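Local coordinates for Non-structural protein 2 (Human rotavirus C, PDB 2GU0) that probably binds single-stranded RNA, hydrolyses nucleoside triphosphates and unwinds RNA helices as a homooctamer that helps build viral factories, at residues V143-N155 / D182-I194. Sequence-based numbering, arbitrary orientation.
Sequences VNETETTPLTESN and DEYKITINTKTDI
K185 is held between two carboxylates of the loop 143-155. Its NZ forms salt bridges with E153 OE2 at 2.8 Å and E147 OE1 at 3.1 Å. E147 reaches in against the run of the lysine and offers its syn lone pair. E153 lies roughly perpendicular to it and uses its anti lone pair. A bend at chi3 (-71°) turns the lysine tip into this network. Hydroxyls form the second group. T149 OG1 donates to N189 OD1 at 2.6 Å, tilted 16° from the carbonyl plane. T187 OG1 lies 2.8 Å from T149 OG1 and 3.2 Å from T152 OG1, so three threonine hydroxyls cluster here. One backbone bond, T149 N to I188 O at 2.9 Å, ties the loop to the end of strand 182-188. Carbon contacts add to this: T152 CG2 meets K185 CD at 3.6 Å, and K191 CE passes T146 CB at 3.7 Å. I47 of a second subunit packs on T149, P150 and N189. K185 is a predicted ATP-binding residue of the HIT-like domain. E153 lies near R224, also predicted to bind ATP, and E147 near H222, the predicted active-site residue. The two carboxylates probably hold the lysine tip beside the nucleotide site.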
loop_
_atom_site.group_PDB
_atom_site.type_symbol
_atom_site.label_atom_id
_atom_site.label_comp_id
_atom_site.label_asym_id
_atom_site.label_seq_id
_atom_site.Cartn_x
_atom_site.Cartn_y
_atom_site.Cartn_z
ATOM N N VAL A 143 -27.333 38.964 -0.868
ATOM C CA VAL A 143 -27.181 40.047 -1.836
ATOM C C VAL A 143 -28.061 39.844 -3.073
ATOM O O VAL A 143 -28.362 38.718 -3.464
ATOM C CB VAL A 143 -25.709 40.212 -2.271
ATOM C CG1 VAL A 143 -24.841 40.487 -1.052
ATOM C CG2 VAL A 143 -25.234 38.977 -3.002
ATOM N N ASN A 144 -28.467 40.948 -3.688
ATOM C CA ASN A 144 -29.337 40.916 -4.857
ATOM C C ASN A 144 -28.610 40.690 -6.165
ATOM O O ASN A 144 -29.229 40.278 -7.138
ATOM C CB ASN A 144 -30.089 42.237 -4.966
ATOM C CG ASN A 144 -29.149 43.415 -5.242
ATOM O OD1 ASN A 144 -28.084 43.527 -4.624
ATOM N ND2 ASN A 144 -29.542 44.293 -6.164
ATOM N N GLU A 145 -27.314 40.987 -6.196
ATOM C CA GLU A 145 -26.490 40.840 -7.399
ATOM C C GLU A 145 -26.851 39.671 -8.325
ATOM O O GLU A 145 -27.236 38.593 -7.872
ATOM C CB GLU A 145 -25.022 40.742 -6.991
ATOM C CG GLU A 145 -24.577 41.851 -6.034
ATOM C CD GLU A 145 -23.091 41.771 -5.654
ATOM O OE1 GLU A 145 -22.647 42.581 -4.799
ATOM O OE2 GLU A 145 -22.365 40.905 -6.208
ATOM N N THR A 146 -26.727 39.899 -9.632
ATOM C CA THR A 146 -27.028 38.874 -10.644
ATOM C C THR A 146 -25.876 37.870 -10.809
ATOM O O THR A 146 -24.722 38.273 -10.932
ATOM C CB THR A 146 -27.355 39.540 -12.026
ATOM O OG1 THR A 146 -28.783 39.566 -12.225
ATOM C CG2 THR A 146 -26.695 38.781 -13.172
ATOM N N GLU A 147 -26.192 36.572 -10.817
ATOM C CA GLU A 147 -25.161 35.540 -10.942
ATOM C C GLU A 147 -24.604 35.445 -12.358
ATOM O O GLU A 147 -25.035 34.611 -13.153
ATOM C CB GLU A 147 -25.692 34.165 -10.514
ATOM C CG GLU A 147 -24.576 33.153 -10.246
ATOM C CD GLU A 147 -25.045 31.690 -10.151
ATOM O OE1 GLU A 147 -26.076 31.414 -9.493
ATOM O OE2 GLU A 147 -24.355 30.805 -10.724
ATOM N N THR A 148 -23.647 36.310 -12.672
ATOM C CA THR A 148 -23.039 36.305 -13.985
ATOM C C THR A 148 -22.117 35.092 -14.068
ATOM O O THR A 148 -22.037 34.321 -13.123
ATOM C CB THR A 148 -22.256 37.601 -14.230
ATOM O OG1 THR A 148 -21.201 37.717 -13.274
ATOM C CG2 THR A 148 -23.177 38.794 -14.092
ATOM N N THR A 149 -21.420 34.918 -15.181
ATOM C CA THR A 149 -20.560 33.754 -15.329
ATOM C C THR A 149 -19.378 33.648 -14.379
ATOM O O THR A 149 -19.054 32.561 -13.920
ATOM C CB THR A 149 -20.033 33.639 -16.768
ATOM O OG1 THR A 149 -21.129 33.375 -17.653
ATOM C CG2 THR A 149 -19.015 32.502 -16.879
ATOM N N PRO A 150 -18.701 34.768 -14.087
ATOM C CA PRO A 150 -17.548 34.732 -13.178
ATOM C C PRO A 150 -17.917 34.271 -11.779
ATOM O O PRO A 150 -17.058 33.808 -11.021
ATOM C CB PRO A 150 -17.062 36.176 -13.183
ATOM C CG PRO A 150 -17.399 36.634 -14.548
ATOM C CD PRO A 150 -18.800 36.085 -14.740
ATOM N N LEU A 151 -19.204 34.372 -11.459
ATOM C CA LEU A 151 -19.699 34.012 -10.140
ATOM C C LEU A 151 -20.526 32.734 -10.042
ATOM O O LEU A 151 -20.982 32.391 -8.943
ATOM C CB LEU A 151 -20.526 35.175 -9.590
ATOM C CG LEU A 151 -19.867 36.536 -9.823
ATOM C CD1 LEU A 151 -20.844 37.629 -9.515
ATOM C CD2 LEU A 151 -18.614 36.669 -8.964
ATOM N N THR A 152 -20.729 32.023 -11.153
ATOM C CA THR A 152 -21.549 30.810 -11.093
ATOM C C THR A 152 -21.018 29.845 -10.057
ATOM O O THR A 152 -19.847 29.880 -9.707
ATOM C CB THR A 152 -21.601 30.036 -12.424
ATOM O OG1 THR A 152 -21.936 30.926 -13.481
ATOM C CG2 THR A 152 -22.677 28.950 -12.365
ATOM N N GLU A 153 -21.891 28.972 -9.582
ATOM C CA GLU A 153 -21.498 27.987 -8.600
ATOM C C GLU A 153 -20.564 26.915 -9.158
ATOM O O GLU A 153 -19.851 26.285 -8.395
ATOM C CB GLU A 153 -22.736 27.303 -8.007
ATOM C CG GLU A 153 -23.572 26.529 -9.011
ATOM C CD GLU A 153 -24.695 25.728 -8.359
ATOM O OE1 GLU A 153 -24.406 24.700 -7.705
ATOM O OE2 GLU A 153 -25.870 26.130 -8.508
ATOM N N SER A 154 -20.536 26.715 -10.470
ATOM C CA SER A 154 -19.699 25.651 -11.015
ATOM C C SER A 154 -18.714 25.946 -12.159
ATOM O O SER A 154 -18.996 26.728 -13.065
ATOM C CB SER A 154 -20.611 24.476 -11.408
ATOM O OG SER A 154 -19.967 23.545 -12.256
ATOM N N ASN A 155 -17.572 25.258 -12.082
ATOM C CA ASN A 155 -16.440 25.286 -13.021
ATOM C C ASN A 155 -16.686 24.498 -14.283
ATOM O O ASN A 155 -16.319 24.915 -15.379
ATOM C CB ASN A 155 -15.213 24.613 -12.401
ATOM C CG ASN A 155 -14.409 25.537 -11.574
ATOM O OD1 ASN A 155 -13.468 25.126 -10.918
ATOM N ND2 ASN A 155 -14.762 26.814 -11.602
ATOM N N ASP A 182 -30.260 15.921 -12.535
ATOM C CA ASP A 182 -29.421 16.068 -13.723
ATOM C C ASP A 182 -29.669 17.489 -14.237
ATOM O O ASP A 182 -30.646 17.741 -14.940
ATOM C CB ASP A 182 -29.865 15.022 -14.762
ATOM C CG ASP A 182 -28.928 14.922 -15.959
ATOM O OD1 ASP A 182 -28.817 15.885 -16.746
ATOM O OD2 ASP A 182 -28.301 13.857 -16.122
ATOM N N GLU A 183 -28.797 18.423 -13.886
ATOM C CA GLU A 183 -28.992 19.797 -14.321
ATOM C C GLU A 183 -27.731 20.476 -14.830
ATOM O O GLU A 183 -26.627 20.003 -14.601
ATOM C CB GLU A 183 -29.530 20.637 -13.164
ATOM C CG GLU A 183 -30.683 20.025 -12.408
ATOM C CD GLU A 183 -31.095 20.872 -11.223
ATOM O OE1 GLU A 183 -30.281 21.006 -10.295
ATOM O OE2 GLU A 183 -32.220 21.412 -11.210
ATOM N N TYR A 184 -27.922 21.592 -15.526
ATOM C CA TYR A 184 -26.833 22.421 -16.029
ATOM C C TYR A 184 -27.285 23.849 -15.782
ATOM O O TYR A 184 -28.471 24.095 -15.543
ATOM C CB TYR A 184 -26.608 22.230 -17.529
ATOM C CG TYR A 184 -26.233 20.833 -17.923
ATOM C CD1 TYR A 184 -27.200 19.834 -17.984
ATOM C CD2 TYR A 184 -24.921 20.503 -18.248
ATOM C CE1 TYR A 184 -26.874 18.540 -18.366
ATOM C CE2 TYR A 184 -24.583 19.214 -18.631
ATOM C CZ TYR A 184 -25.570 18.239 -18.687
ATOM O OH TYR A 184 -25.284 16.956 -19.068
ATOM N N LYS A 185 -26.358 24.796 -15.834
ATOM C CA LYS A 185 -26.724 26.188 -15.618
ATOM C C LYS A 185 -26.186 27.113 -16.710
ATOM O O LYS A 185 -25.015 27.039 -17.088
ATOM C CB LYS A 185 -26.234 26.665 -14.250
ATOM C CG LYS A 185 -26.748 28.050 -13.880
ATOM C CD LYS A 185 -26.237 28.549 -12.530
ATOM C CE LYS A 185 -26.857 27.802 -11.369
ATOM N NZ LYS A 185 -26.445 28.397 -10.073
ATOM N N ILE A 186 -27.061 27.980 -17.212
ATOM C CA ILE A 186 -26.717 28.954 -18.243
ATOM C C ILE A 186 -26.571 30.309 -17.568
ATOM O O ILE A 186 -27.476 30.754 -16.880
ATOM C CB ILE A 186 -27.848 29.085 -19.257
ATOM C CG1 ILE A 186 -28.227 27.715 -19.807
ATOM C CG2 ILE A 186 -27.438 30.011 -20.369
ATOM C CD1 ILE A 186 -29.452 27.770 -20.686
ATOM N N THR A 187 -25.446 30.976 -17.752
ATOM C CA THR A 187 -25.267 32.290 -17.139
ATOM C C THR A 187 -24.669 33.200 -18.182
ATOM O O THR A 187 -23.864 32.747 -18.976
ATOM C CB THR A 187 -24.305 32.237 -15.921
ATOM O OG1 THR A 187 -23.002 31.832 -16.353
ATOM C CG2 THR A 187 -24.798 31.253 -14.894
ATOM N N ILE A 188 -25.065 34.469 -18.204
ATOM C CA ILE A 188 -24.498 35.412 -19.176
ATOM C C ILE A 188 -23.124 35.858 -18.682
ATOM O O ILE A 188 -22.888 35.952 -17.473
ATOM C CB ILE A 188 -25.390 36.661 -19.368
ATOM C CG1 ILE A 188 -25.730 37.279 -18.008
ATOM C CG2 ILE A 188 -26.637 36.292 -20.147
ATOM C CD1 ILE A 188 -26.762 38.389 -18.068
ATOM N N ASN A 189 -22.213 36.134 -19.602
ATOM C CA ASN A 189 -20.879 36.541 -19.197
ATOM C C ASN A 189 -20.806 38.015 -18.827
ATOM O O ASN A 189 -19.875 38.444 -18.152
ATOM C CB ASN A 189 -19.872 36.229 -20.307
ATOM C CG ASN A 189 -19.983 34.794 -20.809
ATOM O OD1 ASN A 189 -20.145 33.870 -20.024
ATOM N ND2 ASN A 189 -19.891 34.610 -22.123
ATOM N N THR A 190 -21.807 38.773 -19.265
ATOM C CA THR A 190 -21.884 40.214 -19.031
ATOM C C THR A 190 -23.333 40.676 -19.074
ATOM O O THR A 190 -24.133 40.148 -19.846
ATOM C CB THR A 190 -21.128 40.969 -20.120
ATOM O OG1 THR A 190 -19.724 40.821 -19.918
ATOM C CG2 THR A 190 -21.496 42.429 -20.112
ATOM N N LYS A 191 -23.666 41.673 -18.261
ATOM C CA LYS A 191 -25.028 42.195 -18.224
ATOM C C LYS A 191 -25.353 43.012 -19.470
ATOM O O LYS A 191 -26.303 43.798 -19.463
ATOM C CB LYS A 191 -25.239 43.074 -16.986
ATOM C CG LYS A 191 -25.293 42.337 -15.648
ATOM C CD LYS A 191 -25.468 43.332 -14.493
ATOM C CE LYS A 191 -25.657 42.636 -13.153
ATOM N NZ LYS A 191 -25.950 43.601 -12.055
ATOM N N THR A 192 -24.573 42.826 -20.533
ATOM C CA THR A 192 -24.784 43.560 -21.781
ATOM C C THR A 192 -25.937 42.991 -22.613
ATOM O O THR A 192 -26.262 41.804 -22.518
ATOM C CB THR A 192 -23.496 43.567 -22.650
ATOM O OG1 THR A 192 -23.669 44.453 -23.762
ATOM C CG2 THR A 192 -23.197 42.176 -23.186
ATOM N N ASP A 193 -26.555 43.847 -23.424
ATOM C CA ASP A 193 -27.669 43.434 -24.277
ATOM C C ASP A 193 -27.187 42.359 -25.231
ATOM O O ASP A 193 -26.179 42.533 -25.914
ATOM C CB ASP A 193 -28.198 44.620 -25.090
ATOM C CG ASP A 193 -28.361 45.874 -24.253
ATOM O OD1 ASP A 193 -29.046 45.803 -23.204
ATOM O OD2 ASP A 193 -27.801 46.926 -24.648
ATOM N N ILE A 194 -27.913 41.254 -25.284
ATOM C CA ILE A 194 -27.540 40.153 -26.153
ATOM C C ILE A 194 -28.301 40.163 -27.473
ATOM O O ILE A 194 -29.510 39.971 -27.497
ATOM C CB ILE A 194 -27.767 38.802 -25.440
ATOM C CG1 ILE A 194 -26.757 38.646 -24.306
ATOM C CG2 ILE A 194 -27.629 37.660 -26.414
ATOM C CD1 ILE A 194 -26.936 37.383 -23.504
#